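Local structure of 4-alpha-glucanotransferase (Corynebacterium glutamicum, 5B68) at residues V314-V317 with Q318-G321; T353-Y356 with M357-W361; I441-R444 with N445-T449. The protein is an amylomaltase, a disproportionating enzyme of the 4-alpha-glucanotransferase family built round a TIM-barrel-type catalytic domain. All coordinates share one frame; numbering follows the deposited sequence.

Contact 1: residues V314-V317 with Q318-G321; sequences VSFV and QREG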
loop_
_atom_site.group_PDB
_atom_site.type_symbol
_atom_site.label_atom_id
_atom_site.label_comp_id
_atom_site.label_asym_id
_atom_site.label_seq_id
_atom_site.Cartn_x
_atom_site.Cartn_y
_atom_site.Cartn_z
ATOM N N VAL A 314 8.704 22.659 14.410
ATOM C CA VAL A 314 7.716 22.581 15.474
ATOM C C VAL A 314 6.291 22.446 14.918
ATOM O O VAL A 314 5.481 21.749 15.464
ATOM C CB VAL A 314 7.820 23.844 16.348
ATOM C CG1 VAL A 314 6.535 24.077 17.175
ATOM C CG2 VAL A 314 9.094 23.728 17.225
ATOM N N SER A 315 6.005 23.134 13.850
ATOM C CA SER A 315 4.728 23.040 13.153
ATOM C C SER A 315 4.447 21.567 12.625
ATOM O O SER A 315 3.370 21.018 12.832
ATOM C CB SER A 315 4.722 24.057 12.008
ATOM O OG SER A 315 3.486 24.004 11.326
ATOM N N PHE A 316 5.450 20.954 12.012
ATOM C CA PHE A 316 5.372 19.553 11.628
ATOM C C PHE A 316 5.088 18.677 12.833
ATOM O O PHE A 316 4.197 17.813 12.752
ATOM C CB PHE A 316 6.681 19.100 10.956
ATOM C CG PHE A 316 6.768 17.622 10.709
ATOM C CD1 PHE A 316 6.167 17.079 9.580
ATOM C CD2 PHE A 316 7.502 16.783 11.574
ATOM C CE1 PHE A 316 6.299 15.730 9.296
ATOM C CE2 PHE A 316 7.603 15.432 11.306
ATOM C CZ PHE A 316 6.986 14.904 10.173
ATOM N N VAL A 317 5.833 18.847 13.936
ATOM C CA VAL A 317 5.676 17.933 15.080
ATOM C C VAL A 317 4.223 18.045 15.648
ATOM O O VAL A 317 3.630 17.024 16.009
ATOM C CB VAL A 317 6.738 18.209 16.162
ATOM C CG1 VAL A 317 6.415 17.504 17.462
ATOM C CG2 VAL A 317 8.114 17.722 15.654
ATOM N N GLN A 318 3.704 19.266 15.692
ATOM C CA GLN A 318 2.342 19.522 16.191
ATOM C C GLN A 318 1.380 18.831 15.292
ATOM O O GLN A 318 0.449 18.177 15.792
ATOM C CB GLN A 318 1.903 21.014 16.207
ATOM C CG GLN A 318 2.186 21.788 17.484
ATOM C CD GLN A 318 1.325 21.382 18.706
ATOM O OE1 GLN A 318 0.705 20.312 18.740
ATOM N NE2 GLN A 318 1.309 22.253 19.729
ATOM N N ARG A 319 1.592 18.978 13.981
ATOM C CA ARG A 319 0.671 18.387 13.024
ATOM C C ARG A 319 0.579 16.870 13.188
ATOM O O ARG A 319 -0.537 16.305 13.084
ATOM C CB ARG A 319 1.056 18.786 11.585
ATOM C CG ARG A 319 0.067 18.366 10.486
ATOM C CD ARG A 319 0.634 18.617 9.107
ATOM N NE ARG A 319 1.728 17.661 8.785
ATOM C CZ ARG A 319 2.599 17.791 7.797
ATOM N NH1 ARG A 319 3.493 16.823 7.544
ATOM N NH2 ARG A 319 2.508 18.805 6.956
ATOM N N GLU A 320 1.695 16.196 13.438
ATOM C CA GLU A 320 1.749 14.733 13.409
ATOM C C GLU A 320 1.352 14.066 14.724
ATOM O O GLU A 320 1.008 12.896 14.772
ATOM C CB GLU A 320 3.150 14.234 12.956
ATOM C CG GLU A 320 3.492 14.730 11.563
ATOM C CD GLU A 320 2.590 14.165 10.499
ATOM O OE1 GLU A 320 2.393 14.870 9.497
ATOM O OE2 GLU A 320 2.112 13.009 10.620
ATOM N N GLY A 321 1.402 14.823 15.820
ATOM C CA GLY A 321 0.816 14.336 17.043
ATOM C C GLY A 321 1.445 13.145 17.663
ATOM O O GLY A 321 2.657 12.822 17.458
HETATM O O HOH W 1 4.332 15.025 17.601
#
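Glu320 lays its CG methylene over one face of the Phe316 ring, 3.9 Å from the ring centroid and 19° off the normal, a CH-pi contact between residues one helical turn apart. At the rim of the same ring, near its plane, stands Arg319, whose NH1 lies 3.4 Å from Phe316 CD1. The phenyl group is therefore touched by two consecutive residues of the next turn, one above it and one at its edge. Those two are tied together in turn: NE and NH1 of Arg319 both donate to Glu320 OE1, each over 3.0 Å, a side-on grip on a single oxygen from its anti side. A bend at chi3 of Arg319 (71°) swings the guanidinium back to reach it. The setting is the first half of helix 307-338, whose i to i+4 bonds include Arg319 N to Ser315 O at 2.9 Å. Val317 O takes Gly321 N and also a water, which donates to it over 2.7 Å and to Gly321 O over 2.8 Å; Gly321 itself has positive phi. Beyond this shell, both charged groups have further partners, Arg319 in Asp364 of helix 349-376 and Glu320 OE2 in Arg241. These outer salt bridges, with the shared OE1, restrict how the two side chains can turn, while the Phe316 ring meets that of Trp361.

Contact 2: residues T353-Y356 with M357-W361; sequences TMFY and MWLQW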
loop_
_atom_site.group_PDB
_atom_site.type_symbol
_atom_site.label_atom_id
_atom_site.label_comp_id
_atom_site.label_asym_id
_atom_site.label_seq_id
_atom_site.Cartn_x
_atom_site.Cartn_y
_atom_site.Cartn_z
ATOM N N THR A 353 14.632 10.188 20.793
ATOM C CA THR A 353 13.257 10.305 20.277
ATOM C C THR A 353 13.148 11.521 19.357
ATOM O O THR A 353 12.588 11.475 18.230
ATOM C CB THR A 353 12.224 10.326 21.443
ATOM O OG1 THR A 353 12.232 9.078 22.138
ATOM C CG2 THR A 353 10.823 10.651 20.913
ATOM N N MET A 354 13.724 12.624 19.784
ATOM C CA MET A 354 13.664 13.853 19.038
ATOM C C MET A 354 14.364 13.722 17.672
ATOM O O MET A 354 13.906 14.294 16.689
ATOM C CB MET A 354 14.266 14.985 19.823
ATOM C CG MET A 354 14.115 16.327 19.155
ATOM S SD MET A 354 12.441 16.902 18.828
ATOM C CE MET A 354 11.939 17.451 20.465
ATOM N N PHE A 355 15.508 13.021 17.690
ATOM C CA PHE A 355 16.272 12.728 16.462
ATOM C C PHE A 355 15.404 11.953 15.473
ATOM O O PHE A 355 15.391 12.312 14.282
ATOM C CB PHE A 355 17.483 11.904 16.793
ATOM C CG PHE A 355 18.215 11.382 15.569
ATOM C CD1 PHE A 355 19.014 12.239 14.814
ATOM C CD2 PHE A 355 18.134 10.038 15.252
ATOM C CE1 PHE A 355 19.702 11.744 13.701
ATOM C CE2 PHE A 355 18.833 9.551 14.171
ATOM C CZ PHE A 355 19.612 10.432 13.409
ATOM N N TYR A 356 14.663 10.956 15.946
ATOM C CA TYR A 356 13.813 10.188 14.992
ATOM C C TYR A 356 12.627 10.988 14.523
ATOM O O TYR A 356 12.169 10.843 13.351
ATOM C CB TYR A 356 13.480 8.811 15.537
ATOM C CG TYR A 356 14.672 7.922 15.624
ATOM C CD1 TYR A 356 15.222 7.382 14.466
ATOM C CD2 TYR A 356 15.309 7.632 16.873
ATOM C CE1 TYR A 356 16.336 6.574 14.499
ATOM C CE2 TYR A 356 16.417 6.805 16.919
ATOM C CZ TYR A 356 16.934 6.272 15.712
ATOM O OH TYR A 356 18.022 5.419 15.697
ATOM N N MET A 357 12.139 11.902 15.345
ATOM C CA MET A 357 11.099 12.856 14.905
ATOM C C MET A 357 11.616 13.757 13.805
ATOM O O MET A 357 10.964 14.001 12.731
ATOM C CB MET A 357 10.545 13.651 16.090
ATOM C CG MET A 357 9.832 12.752 17.097
ATOM S SD MET A 357 9.428 13.698 18.632
ATOM C CE MET A 357 8.080 14.636 18.005
ATOM N N TRP A 358 12.851 14.212 13.995
ATOM C CA TRP A 358 13.460 15.136 13.086
ATOM C C TRP A 358 13.695 14.466 11.738
ATOM O O TRP A 358 13.464 15.118 10.706
ATOM C CB TRP A 358 14.761 15.653 13.735
ATOM C CG TRP A 358 15.639 16.526 12.919
ATOM C CD1 TRP A 358 15.457 17.794 12.654
ATOM C CD2 TRP A 358 16.876 16.138 12.323
ATOM N NE1 TRP A 358 16.528 18.290 11.914
ATOM C CE2 TRP A 358 17.408 17.260 11.709
ATOM C CE3 TRP A 358 17.594 14.941 12.284
ATOM C CZ2 TRP A 358 18.627 17.240 10.999
ATOM C CZ3 TRP A 358 18.844 14.923 11.598
ATOM C CH2 TRP A 358 19.320 16.080 10.956
ATOM N N LEU A 359 14.145 13.201 11.738
ATOM C CA LEU A 359 14.259 12.448 10.450
ATOM C C LEU A 359 12.944 12.421 9.660
ATOM O O LEU A 359 12.962 12.583 8.458
ATOM C CB LEU A 359 14.655 11.009 10.670
ATOM C CG LEU A 359 16.071 10.824 11.231
ATOM C CD1 LEU A 359 16.458 9.358 11.333
ATOM C CD2 LEU A 359 17.088 11.603 10.419
ATOM N N GLN A 360 11.801 12.234 10.348
ATOM C CA GLN A 360 10.509 12.326 9.652
ATOM C C GLN A 360 10.239 13.678 9.077
ATOM O O GLN A 360 9.653 13.765 7.995
ATOM C CB GLN A 360 9.378 11.821 10.569
ATOM C CG GLN A 360 9.514 10.372 10.915
ATOM C CD GLN A 360 9.494 9.536 9.680
ATOM O OE1 GLN A 360 8.556 9.635 8.862
ATOM N NE2 GLN A 360 10.484 8.685 9.526
ATOM N N TRP A 361 10.621 14.758 9.762
ATOM C CA TRP A 361 10.421 16.118 9.263
ATOM C C TRP A 361 11.260 16.324 7.956
ATOM O O TRP A 361 10.760 16.885 6.950
ATOM C CB TRP A 361 10.812 17.174 10.358
ATOM C CG TRP A 361 10.801 18.548 9.894
ATOM C CD1 TRP A 361 9.742 19.273 9.387
ATOM C CD2 TRP A 361 11.912 19.452 9.912
ATOM N NE1 TRP A 361 10.120 20.533 9.077
ATOM C CE2 TRP A 361 11.439 20.693 9.443
ATOM C CE3 TRP A 361 13.258 19.326 10.302
ATOM C CZ2 TRP A 361 12.285 21.805 9.296
ATOM C CZ3 TRP A 361 14.063 20.449 10.228
ATOM C CH2 TRP A 361 13.591 21.641 9.677
HETATM O O HOH W 2 12.366 8.439 11.618
#
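Leu359 and Phe355 meet through apolar groups, with Leu359 CG over one face of the phenyl ring, offset toward its rim, and Leu359 CD1 3.7 Å from Phe355 CE2. Leu359 CD1 also lies 3.9 Å from Tyr356 CD1, so a single methyl touches both rings of the preceding turn. Among the aromatic groups, Phe355 and Trp358 are turned obliquely, their planes 35° apart, and Phe355 CE1 comes to the edge of the indole at Trp358 CZ3 (3.9 Å). Three residues apart, they leave helix 349-376 on one flank, and in both CG lies opposite the main-chain nitrogen (chi1 171° and 174°). The sulfur contacts lie on another flank: Met357 SD is 4.1 Å from Thr353 CG2 and 4.4 Å from Met354 SD. Among polar bonds, Tyr356 O accepts a weak one from Gln360 N and another from a water that in turn accepts from Gln360 NE2 (2.8 Å). Gln360 NE2 also donates to Ile243 O, and Tyr356 OH is hydrogen-bonded to Glu335. Helix 286-301 packs on Phe355, Trp358 and Leu359, whereas helix 307-338 meets Tyr356 and Met357. The chemistry implies a largely buried apolar surface between two neighbours, its carbon and sulfur contacts nondirectional, its few polar side-chain ends tied to specific partners.

Contact 3: residues I441-R444 with N445-T449; sequences IPWR and NLLRT. With SO4 (sulfate ion), chain K; SO4 (sulfate ion), chain F.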
loop_
_atom_site.group_PDB
_atom_site.type_symbol
_atom_site.label_atom_id
_atom_site.label_comp_id
_atom_site.label_asym_id
_atom_site.label_seq_id
_atom_site.Cartn_x
_atom_site.Cartn_y
_atom_site.Cartn_z
ATOM N N ILE A 441 -8.977 5.845 13.140
ATOM C CA ILE A 441 -8.021 6.906 13.095
ATOM C C ILE A 441 -6.626 6.428 12.614
ATOM O O ILE A 441 -5.978 7.181 11.873
ATOM C CB ILE A 441 -7.939 7.652 14.450
ATOM C CG1 ILE A 441 -9.275 8.348 14.732
ATOM C CG2 ILE A 441 -6.720 8.569 14.484
ATOM C CD1 ILE A 441 -9.664 9.483 13.779
ATOM N N PRO A 442 -6.202 5.192 12.971
ATOM C CA PRO A 442 -4.908 4.704 12.418
ATOM C C PRO A 442 -4.882 4.536 10.875
ATOM O O PRO A 442 -3.859 4.790 10.232
ATOM C CB PRO A 442 -4.751 3.389 13.126
ATOM C CG PRO A 442 -5.373 3.644 14.491
ATOM C CD PRO A 442 -6.636 4.327 14.066
ATOM N N TRP A 443 -6.028 4.160 10.316
ATOM C CA TRP A 443 -6.184 4.021 8.840
ATOM C C TRP A 443 -6.152 5.439 8.222
ATOM O O TRP A 443 -5.414 5.720 7.249
ATOM C CB TRP A 443 -7.498 3.315 8.538
ATOM C CG TRP A 443 -7.863 3.133 7.105
ATOM C CD1 TRP A 443 -9.082 3.353 6.579
ATOM C CD2 TRP A 443 -7.079 2.550 6.057
ATOM N NE1 TRP A 443 -9.091 3.057 5.242
ATOM C CE2 TRP A 443 -7.899 2.493 4.914
ATOM C CE3 TRP A 443 -5.779 2.064 5.972
ATOM C CZ2 TRP A 443 -7.439 2.026 3.680
ATOM C CZ3 TRP A 443 -5.311 1.611 4.787
ATOM C CH2 TRP A 443 -6.157 1.566 3.624
ATOM N N ARG A 444 -6.947 6.393 8.790
ATOM C CA ARG A 444 -6.867 7.758 8.381
ATOM C C ARG A 444 -5.419 8.321 8.374
ATOM O O ARG A 444 -5.004 8.968 7.408
ATOM C CB ARG A 444 -7.690 8.700 9.313
ATOM C CG ARG A 444 -7.645 10.145 8.828
ATOM C CD ARG A 444 -8.320 11.077 9.832
ATOM N NE ARG A 444 -7.479 11.282 10.981
ATOM C CZ ARG A 444 -7.822 11.991 12.069
ATOM N NH1 ARG A 444 -9.022 12.545 12.143
ATOM N NH2 ARG A 444 -6.978 12.085 13.126
ATOM N N ASN A 445 -4.701 8.107 9.477
ATOM C CA ASN A 445 -3.431 8.788 9.646
ATOM C C ASN A 445 -2.369 8.241 8.666
ATOM O O ASN A 445 -1.586 9.056 8.109
ATOM C CB ASN A 445 -2.966 8.661 11.092
ATOM C CG ASN A 445 -3.790 9.543 12.042
ATOM O OD1 ASN A 445 -4.600 10.336 11.626
ATOM N ND2 ASN A 445 -3.522 9.413 13.306
ATOM N N LEU A 446 -2.340 6.924 8.444
ATOM C CA LEU A 446 -1.380 6.384 7.479
ATOM C C LEU A 446 -1.719 6.902 6.056
ATOM O O LEU A 446 -0.822 7.377 5.323
ATOM C CB LEU A 446 -1.235 4.907 7.580
ATOM C CG LEU A 446 -2.273 4.007 6.940
ATOM C CD1 LEU A 446 -2.042 3.742 5.452
ATOM C CD2 LEU A 446 -2.321 2.744 7.701
ATOM N N LEU A 447 -3.014 6.924 5.716
ATOM C CA LEU A 447 -3.407 7.426 4.432
ATOM C C LEU A 447 -3.065 8.890 4.232
ATOM O O LEU A 447 -2.606 9.330 3.128
ATOM C CB LEU A 447 -4.908 7.191 4.158
ATOM C CG LEU A 447 -5.385 5.776 3.955
ATOM C CD1 LEU A 447 -6.914 5.636 4.027
ATOM C CD2 LEU A 447 -4.859 5.283 2.603
ATOM N N ARG A 448 -3.384 9.708 5.231
ATOM C CA ARG A 448 -3.121 11.089 5.076
ATOM C C ARG A 448 -1.591 11.376 4.850
ATOM O O ARG A 448 -1.237 12.239 4.079
ATOM C CB ARG A 448 -3.606 11.842 6.313
ATOM C CG ARG A 448 -3.436 13.302 6.196
ATOM C CD ARG A 448 -4.349 14.028 7.111
ATOM N NE ARG A 448 -5.755 13.757 6.852
ATOM C CZ ARG A 448 -6.740 14.359 7.491
ATOM N NH1 ARG A 448 -6.458 15.266 8.426
ATOM N NH2 ARG A 448 -8.015 14.067 7.229
ATOM N N THR A 449 -0.722 10.651 5.529
ATOM C CA THR A 449 0.719 10.799 5.326
ATOM C C THR A 449 1.160 10.308 3.916
ATOM O O THR A 449 1.876 11.024 3.203
ATOM C CB THR A 449 1.488 10.124 6.422
ATOM O OG1 THR A 449 1.154 10.775 7.667
ATOM C CG2 THR A 449 2.977 10.243 6.169
HETATM S S SO4 K . -9.175 14.053 15.413
HETATM O O1 SO4 K . -9.421 15.461 15.828
HETATM O O2 SO4 K . -9.513 13.088 16.492
HETATM O O3 SO4 K . -10.035 13.721 14.232
HETATM O O4 SO4 K . -7.719 13.978 15.139
HETATM S S SO4 F . -3.575 18.314 8.166
HETATM O O1 SO4 F . -3.540 19.134 9.405
HETATM O O2 SO4 F . -4.859 18.486 7.471
HETATM O O3 SO4 F . -3.368 16.884 8.588
HETATM O O4 SO4 F . -2.584 18.856 7.246
#
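Asn445 OD1 is gripped by two nitrogens of Arg444: NE donates over 3.1 Å at 159°, and NH2 adds a weak bond of 3.3 Å. The pair sits in the opening turns of helix 441-452, inside the TIM-barrel-type domain, whose strand 382-387 meets Trp443, Leu446 and Leu447 through Leu387. The amide and guanidinium planes are 28° apart, nearly coplanar, with OD1 in the plane of the guanidinium at its edge. Ile441 CD1 rests over one face of that group, and Trp143 makes a cation-pi contact with Arg444. Arg444 also holds a sulfate ion, probably from the crystallisation liquor, at the edge of its guanidinium by two nearly straight bonds, NH1 to sulfate O3 at 2.6 Å and NH2 to sulfate O4 at 2.9 Å. In this crystal, amide and anion together limit the rotation of the guanidinium. Arg448, one turn on, runs alongside and points the same way, with one face of its guanidinium toward Arg444 CD. Arg448 NH2 forms a salt bridge with Glu497, while Arg448 NH1 reaches a second sulfate only weakly. The apolar flank carries Trp443, whose NE1 donates to Leu490 O. Leu446 CD2 meets the indole at its edge, 3.9 Å from Trp443 CE3. Leu447, its CG swung anti to the carbonyl carbon (chi1 -69°), places CD1 over the indole face, 3.4 Å from Trp443 CE2.

Along the chain the three contacts follow in series, each within a single helix: contact 1 on 307-338, contact 2 on 349-376 and contact 3 on 441-452. The first two helices are consecutive and their contact centres lie about 11 Å apart; they pack directly, with Val317 CG1 3.4 Å from Met357 CE and Phe316 CB 3.4 Å from Trp361 CD1. Contact 3 is centred about 15 Å from contact 1 and about 19 Å from contact 2, nearer the middle of the molecule and against strand 382-387 of the parallel sheet. It touches contact 1 where Glu320 approaches Thr449, so helix 307-338 lies between helix 349-376 and helix 441-452, which packs against the barrel strand.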